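Local coordinates for conserved hypothetical protein (Bacteroides thetaiotaomicron, PDB 2HQY), which is of unknown function but binds coenzyme A and is probably an acyl- or aminoacyl-transferase of the acetyltransferase superfamily, at residues L204-G209 with F220-P225; F231-E236 with I262-E267. All blocks are in the same frame, centred on the assembly; numbering follows the deposited sequence.

Contact 1 of 2, residues L204-G209 with F220-P225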
loop_
_atom_site.group_PDB
_atom_site.type_symbol
_atom_site.label_atom_id
_atom_site.label_comp_id
_atom_site.label_asym_id
_atom_site.label_seq_id
_atom_site.Cartn_x
_atom_site.Cartn_y
_atom_site.Cartn_z
ATOM N N LEU A 204 -8.155 -5.717 -12.768
ATOM C CA LEU A 204 -7.126 -4.847 -13.365
ATOM C C LEU A 204 -7.164 -4.810 -14.896
ATOM O O LEU A 204 -6.721 -3.818 -15.490
ATOM C CB LEU A 204 -5.749 -5.261 -12.902
ATOM C CG LEU A 204 -5.460 -5.008 -11.430
ATOM C CD1 LEU A 204 -4.163 -5.774 -11.061
ATOM C CD2 LEU A 204 -5.323 -3.466 -11.147
ATOM N N GLY A 205 -7.684 -5.869 -15.523
ATOM C CA GLY A 205 -7.687 -5.959 -16.990
ATOM C C GLY A 205 -6.474 -6.671 -17.576
ATOM O O GLY A 205 -6.157 -6.517 -18.776
ATOM N N LEU A 206 -5.810 -7.490 -16.754
ATOM C CA LEU A 206 -4.582 -8.146 -17.202
ATOM C C LEU A 206 -4.879 -9.373 -18.054
ATOM O O LEU A 206 -5.972 -9.987 -17.917
ATOM C CB LEU A 206 -3.759 -8.577 -16.004
ATOM C CG LEU A 206 -3.075 -7.489 -15.180
ATOM C CD1 LEU A 206 -2.624 -8.104 -13.844
ATOM C CD2 LEU A 206 -1.871 -7.001 -15.968
ATOM N N THR A 207 -3.939 -9.714 -18.939
ATOM C CA THR A 207 -3.965 -11.010 -19.607
ATOM C C THR A 207 -2.629 -11.657 -19.384
ATOM O O THR A 207 -1.632 -10.946 -19.133
ATOM C CB THR A 207 -4.254 -10.910 -21.110
ATOM O OG1 THR A 207 -3.392 -9.928 -21.671
ATOM C CG2 THR A 207 -5.717 -10.482 -21.343
ATOM N N GLY A 208 -2.574 -12.988 -19.462
ATOM C CA GLY A 208 -1.288 -13.623 -19.212
ATOM C C GLY A 208 -1.196 -14.991 -19.795
ATOM O O GLY A 208 -2.162 -15.500 -20.372
ATOM N N GLY A 209 -0.048 -15.616 -19.585
ATOM C CA GLY A 209 0.165 -16.989 -20.119
ATOM C C GLY A 209 1.014 -17.785 -19.140
ATOM O O GLY A 209 1.723 -17.206 -18.268
ATOM N N PHE A 220 5.459 -18.172 -16.071
ATOM C CA PHE A 220 4.236 -17.399 -16.359
ATOM C C PHE A 220 4.607 -15.954 -16.676
ATOM O O PHE A 220 5.733 -15.496 -16.371
ATOM C CB PHE A 220 3.208 -17.496 -15.213
ATOM C CG PHE A 220 3.602 -16.724 -13.978
ATOM C CD1 PHE A 220 3.206 -15.387 -13.823
ATOM C CD2 PHE A 220 4.373 -17.342 -12.977
ATOM C CE1 PHE A 220 3.588 -14.644 -12.688
ATOM C CE2 PHE A 220 4.742 -16.614 -11.827
ATOM C CZ PHE A 220 4.349 -15.250 -11.702
ATOM N N THR A 221 3.666 -15.242 -17.276
ATOM C CA THR A 221 3.887 -13.848 -17.693
ATOM C C THR A 221 2.548 -13.181 -17.747
ATOM O O THR A 221 1.544 -13.866 -17.992
ATOM C CB THR A 221 4.622 -13.787 -19.083
ATOM O OG1 THR A 221 4.986 -12.441 -19.392
ATOM C CG2 THR A 221 3.777 -14.369 -20.222
ATOM N N PHE A 222 2.505 -11.867 -17.506
ATOM C CA PHE A 222 1.268 -11.128 -17.680
ATOM C C PHE A 222 1.554 -9.661 -17.994
ATOM O O PHE A 222 2.704 -9.160 -17.810
ATOM C CB PHE A 222 0.314 -11.294 -16.474
ATOM C CG PHE A 222 0.840 -10.793 -15.152
ATOM C CD1 PHE A 222 0.938 -9.408 -14.898
ATOM C CD2 PHE A 222 1.090 -11.694 -14.115
ATOM C CE1 PHE A 222 1.351 -8.942 -13.631
ATOM C CE2 PHE A 222 1.513 -11.245 -12.856
ATOM C CZ PHE A 222 1.623 -9.866 -12.610
ATOM N N GLY A 223 0.526 -8.993 -18.506
ATOM C CA GLY A 223 0.614 -7.585 -18.843
ATOM C C GLY A 223 -0.722 -7.085 -19.315
ATOM O O GLY A 223 -1.731 -7.793 -19.247
ATOM N N MET A 224 -0.737 -5.834 -19.755
ATOM C CA MET A 224 -1.949 -5.267 -20.337
ATOM C C MET A 224 -1.597 -4.050 -21.168
ATOM O O MET A 224 -0.456 -3.594 -21.152
ATOM C CB MET A 224 -2.987 -4.905 -19.222
ATOM C CG MET A 224 -2.599 -3.730 -18.220
ATOM S SD MET A 224 -3.872 -3.418 -16.952
ATOM C CE MET A 224 -5.193 -2.698 -17.963
ATOM N N PRO A 225 -2.577 -3.486 -21.891
ATOM C CA PRO A 225 -2.280 -2.288 -22.690
ATOM C C PRO A 225 -1.803 -1.104 -21.835
ATOM O O PRO A 225 -2.250 -0.933 -20.681
ATOM C CB PRO A 225 -3.646 -1.967 -23.345
ATOM C CG PRO A 225 -4.311 -3.320 -23.416
ATOM C CD PRO A 225 -3.970 -3.917 -22.069
#

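Contact 2 of 2, residues F231-E236 with I262-E267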
loop_
_atom_site.group_PDB
_atom_site.type_symbol
_atom_site.label_atom_id
_atom_site.label_comp_id
_atom_site.label_asym_id
_atom_site.label_seq_id
_atom_site.Cartn_x
_atom_site.Cartn_y
_atom_site.Cartn_z
ATOM N N PHE A 231 1.420 -2.449 -25.737
ATOM C CA PHE A 231 1.064 -3.431 -24.704
ATOM C C PHE A 231 2.270 -3.565 -23.777
ATOM O O PHE A 231 3.406 -3.664 -24.260
ATOM C CB PHE A 231 0.769 -4.766 -25.378
ATOM C CG PHE A 231 0.085 -5.762 -24.476
ATOM C CD1 PHE A 231 -1.302 -5.848 -24.449
ATOM C CD2 PHE A 231 0.828 -6.580 -23.628
ATOM C CE1 PHE A 231 -1.957 -6.777 -23.616
ATOM C CE2 PHE A 231 0.194 -7.511 -22.781
ATOM C CZ PHE A 231 -1.207 -7.596 -22.775
ATOM N N GLY A 232 2.046 -3.629 -22.469
ATOM C CA GLY A 232 3.158 -3.737 -21.526
ATOM C C GLY A 232 3.195 -5.147 -20.970
ATOM O O GLY A 232 2.174 -5.677 -20.534
ATOM N N VAL A 233 4.368 -5.756 -20.975
ATOM C CA VAL A 233 4.568 -7.017 -20.295
ATOM C C VAL A 233 5.177 -6.681 -18.930
ATOM O O VAL A 233 6.303 -6.183 -18.854
ATOM C CB VAL A 233 5.489 -7.989 -21.113
ATOM C CG1 VAL A 233 5.694 -9.296 -20.352
ATOM C CG2 VAL A 233 4.862 -8.263 -22.461
ATOM N N HIS A 234 4.426 -6.922 -17.863
ATOM C CA HIS A 234 4.834 -6.450 -16.516
ATOM C C HIS A 234 5.681 -7.448 -15.742
ATOM O O HIS A 234 6.507 -7.059 -14.911
ATOM C CB HIS A 234 3.617 -6.029 -15.666
ATOM C CG HIS A 234 2.740 -5.018 -16.342
ATOM N ND1 HIS A 234 3.240 -4.097 -17.244
ATOM C CD2 HIS A 234 1.404 -4.796 -16.277
ATOM C CE1 HIS A 234 2.239 -3.374 -17.725
ATOM N NE2 HIS A 234 1.118 -3.769 -17.143
ATOM N N VAL A 235 5.436 -8.735 -15.965
ATOM C CA VAL A 235 6.078 -9.794 -15.180
ATOM C C VAL A 235 6.391 -10.927 -16.136
ATOM O O VAL A 235 5.574 -11.246 -17.013
ATOM C CB VAL A 235 5.098 -10.322 -14.034
ATOM C CG1 VAL A 235 5.532 -11.644 -13.438
ATOM C CG2 VAL A 235 4.953 -9.259 -12.870
ATOM N N GLU A 236 7.571 -11.518 -15.960
ATOM C CA GLU A 236 7.903 -12.788 -16.581
ATOM C C GLU A 236 8.786 -13.580 -15.622
ATOM O O GLU A 236 9.854 -13.097 -15.216
ATOM C CB GLU A 236 8.622 -12.518 -17.914
ATOM C CG GLU A 236 8.701 -13.691 -18.858
ATOM C CD GLU A 236 9.438 -13.307 -20.141
ATOM O OE1 GLU A 236 8.772 -13.183 -21.194
ATOM O OE2 GLU A 236 10.671 -13.070 -20.071
ATOM N N ILE A 262 1.095 -2.408 -31.716
ATOM C CA ILE A 262 2.287 -2.412 -32.558
ATOM C C ILE A 262 3.557 -2.580 -31.733
ATOM O O ILE A 262 4.516 -3.213 -32.191
ATOM C CB ILE A 262 2.342 -1.082 -33.404
ATOM C CG1 ILE A 262 1.329 -1.160 -34.551
ATOM C CG2 ILE A 262 3.687 -0.856 -34.049
ATOM C CD1 ILE A 262 -0.038 -0.716 -34.203
ATOM N N TYR A 263 3.550 -2.010 -30.521
ATOM C CA TYR A 263 4.727 -1.969 -29.664
ATOM C C TYR A 263 4.519 -2.814 -28.425
ATOM O O TYR A 263 3.409 -2.892 -27.897
ATOM C CB TYR A 263 5.034 -0.538 -29.232
ATOM C CG TYR A 263 5.257 0.354 -30.412
ATOM C CD1 TYR A 263 6.409 0.230 -31.170
ATOM C CD2 TYR A 263 4.300 1.283 -30.791
ATOM C CE1 TYR A 263 6.617 1.031 -32.298
ATOM C CE2 TYR A 263 4.498 2.097 -31.913
ATOM C CZ TYR A 263 5.663 1.958 -32.647
ATOM O OH TYR A 263 5.887 2.753 -33.748
ATOM N N ILE A 264 5.601 -3.432 -27.966
ATOM C CA ILE A 264 5.553 -4.178 -26.698
ATOM C C ILE A 264 6.586 -3.525 -25.780
ATOM O O ILE A 264 7.755 -3.412 -26.140
ATOM C CB ILE A 264 5.873 -5.684 -26.854
ATOM C CG1 ILE A 264 4.848 -6.402 -27.742
ATOM C CG2 ILE A 264 5.903 -6.336 -25.439
ATOM C CD1 ILE A 264 5.213 -7.883 -28.013
ATOM N N ASN A 265 6.143 -3.045 -24.621
ATOM C CA ASN A 265 7.037 -2.438 -23.644
ATOM C C ASN A 265 7.351 -3.494 -22.558
ATOM O O ASN A 265 6.454 -3.919 -21.795
ATOM C CB ASN A 265 6.365 -1.187 -23.041
ATOM C CG ASN A 265 7.263 -0.434 -22.048
ATOM O OD1 ASN A 265 8.099 -1.029 -21.359
ATOM N ND2 ASN A 265 7.069 0.887 -21.960
ATOM N N ARG A 266 8.607 -3.931 -22.499
ATOM C CA ARG A 266 9.038 -4.940 -21.496
ATOM C C ARG A 266 9.814 -4.323 -20.327
ATOM O O ARG A 266 10.562 -5.012 -19.627
ATOM C CB ARG A 266 9.826 -6.082 -22.169
ATOM C CG ARG A 266 8.977 -6.833 -23.206
ATOM C CD ARG A 266 9.729 -7.920 -23.974
ATOM N NE ARG A 266 10.353 -8.872 -23.061
ATOM C CZ ARG A 266 9.764 -9.920 -22.501
ATOM N NH1 ARG A 266 8.496 -10.234 -22.759
ATOM N NH2 ARG A 266 10.484 -10.662 -21.672
ATOM N N GLU A 267 9.635 -3.021 -20.122
ATOM C CA GLU A 267 10.074 -2.331 -18.897
ATOM C C GLU A 267 11.598 -2.168 -18.794
ATOM O O GLU A 267 12.298 -2.149 -19.812
ATOM C CB GLU A 267 9.398 -2.931 -17.624
ATOM C CG GLU A 267 7.897 -3.195 -17.892
ATOM C CD GLU A 267 7.014 -3.294 -16.643
ATOM O OE1 GLU A 267 7.509 -3.638 -15.552
ATOM O OE2 GLU A 267 5.797 -3.001 -16.766
HETATM O O HOH W 1 8.763 -6.773 -17.409
HETATM O O HOH W 2 8.906 -5.933 -14.999
HETATM O O HOH W 3 6.360 -12.538 -21.714
#

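Contact 1 of 2, residues L204-G209 with F220-P225
Gly223 O takes the N-H of Thr207 at 2.9 Å. Leu206 also meets this oxygen, through CD2 at 3.4 Å from Gly223 O and through its CA-H. The return bond, Gly223 N to Thr207 O, completes one hydrogen-bonded antiparallel pair. Two residues on, Gly209 and Thr221 form the next, again with a bond in each direction. Between them Gly208 and Phe222 make a non-hydrogen-bonded pair with only 3.9 Å between Gly208 CA and Phe222 CA. With no side chain on Gly208 the strands can come this close; a CB there would run into Thr221 O and crowd Phe222 CB. These pairs belong to the beta hairpin of strands 207-213 and 216-227. The first strand follows helix 201-204, which ends in a Schellman motif at Gly205.

On one side of the hairpin, Leu206 CD1 and CD2 both lie 3.9 Å from Phe222 CD1, and the two side chains cross obliquely. Helix 185-199 covers this side through Ala197. The Phe222 ring also sets its CE2 in plane at the edge of the Phe220 ring. Met224 CG sits between the backbone N and the carbonyl carbon (chi1 67°), 4.0 Å from Leu206 CD2. SD lies 3.2 Å from Leu204 O, and the bend at chi3 (-70°) turns CE to the same oxygen, which is buried and has no hydrogen-bond partner. An alanine at Met224 would probably open a gap beside Leu204 O and Leu206 CD2, where CG, SD and CE now pack. On the other face, Thr221 OG1 bonds to Val235 O of the next strand.

Contact 2 of 2, residues F231-E236 with I262-E267
The Arg266 guanidinium has Glu236 CD and a water in plane at its edge. Arg266 NH2 reaches Glu236 OE2 at 2.9 Å, weak as a hydrogen bond, and Glu236 OE1 at 3.1 Å. OE1 is met from above the carboxylate plane, with the two planes 41° apart. Arg266 lies beside Val233, pointing the same way, with NH1 3.8 Å from Val233 CG1. The His234 ring has Gly232 O over one face, 3.6 Å above the plane and offset toward the rim. Its ND1 donates to Glu267 OE2 at 2.8 Å. The carboxylate oxygen is tilted from the ring plane, and the ring and carboxylate planes lie 35° apart. Asn33 also bonds to Glu267 OE2.

Behind these groups the backbones run parallel. Phe231 N bonds to Tyr263 O, Asn265 N to Phe231 O, and Val233 N to Asn265 O. Val233 CG2 packs on Ile264 CG2 at 3.7 Å. The strands are the two parallel strands of a beta-alpha-beta unit, connected through helix 245-256. Asn265 OD1 accepts from Glu267 N at 2.8 Å in an Asx turn. His234 and Val235 form a classic beta bulge opposite Phe222.

Glu236 also touches Tyr246, which binds coenzyme A. Past the last backbone bond the segments are joined by charged and polar groups, partly through water. Glu236 OE1 accepts from NH2, weakly from NH1, and from a water, which means that charge and solvent together hold this end.

In the fold
Contacts 1 and 2 meet at neighbouring strands, 216-227 and 230-238, with centres about 9 Å apart. A probable hydrogen bond from His234 N to Phe222 O links them, so the parallel pair of contact 2 extends the hairpin of contact 1. Contact 1 is the more buried, held by backbone bonds and by apolar side chains under helices 31-36 and 185-199. Contact 2 is partly buried. It also has regular backbone bonds, but its far end carries a salt bridge, a His-carboxylate bond and ordered waters. That polar end lies nearer the cofactor, with the Glu236 side chain about 8 Å from bound coenzyme A.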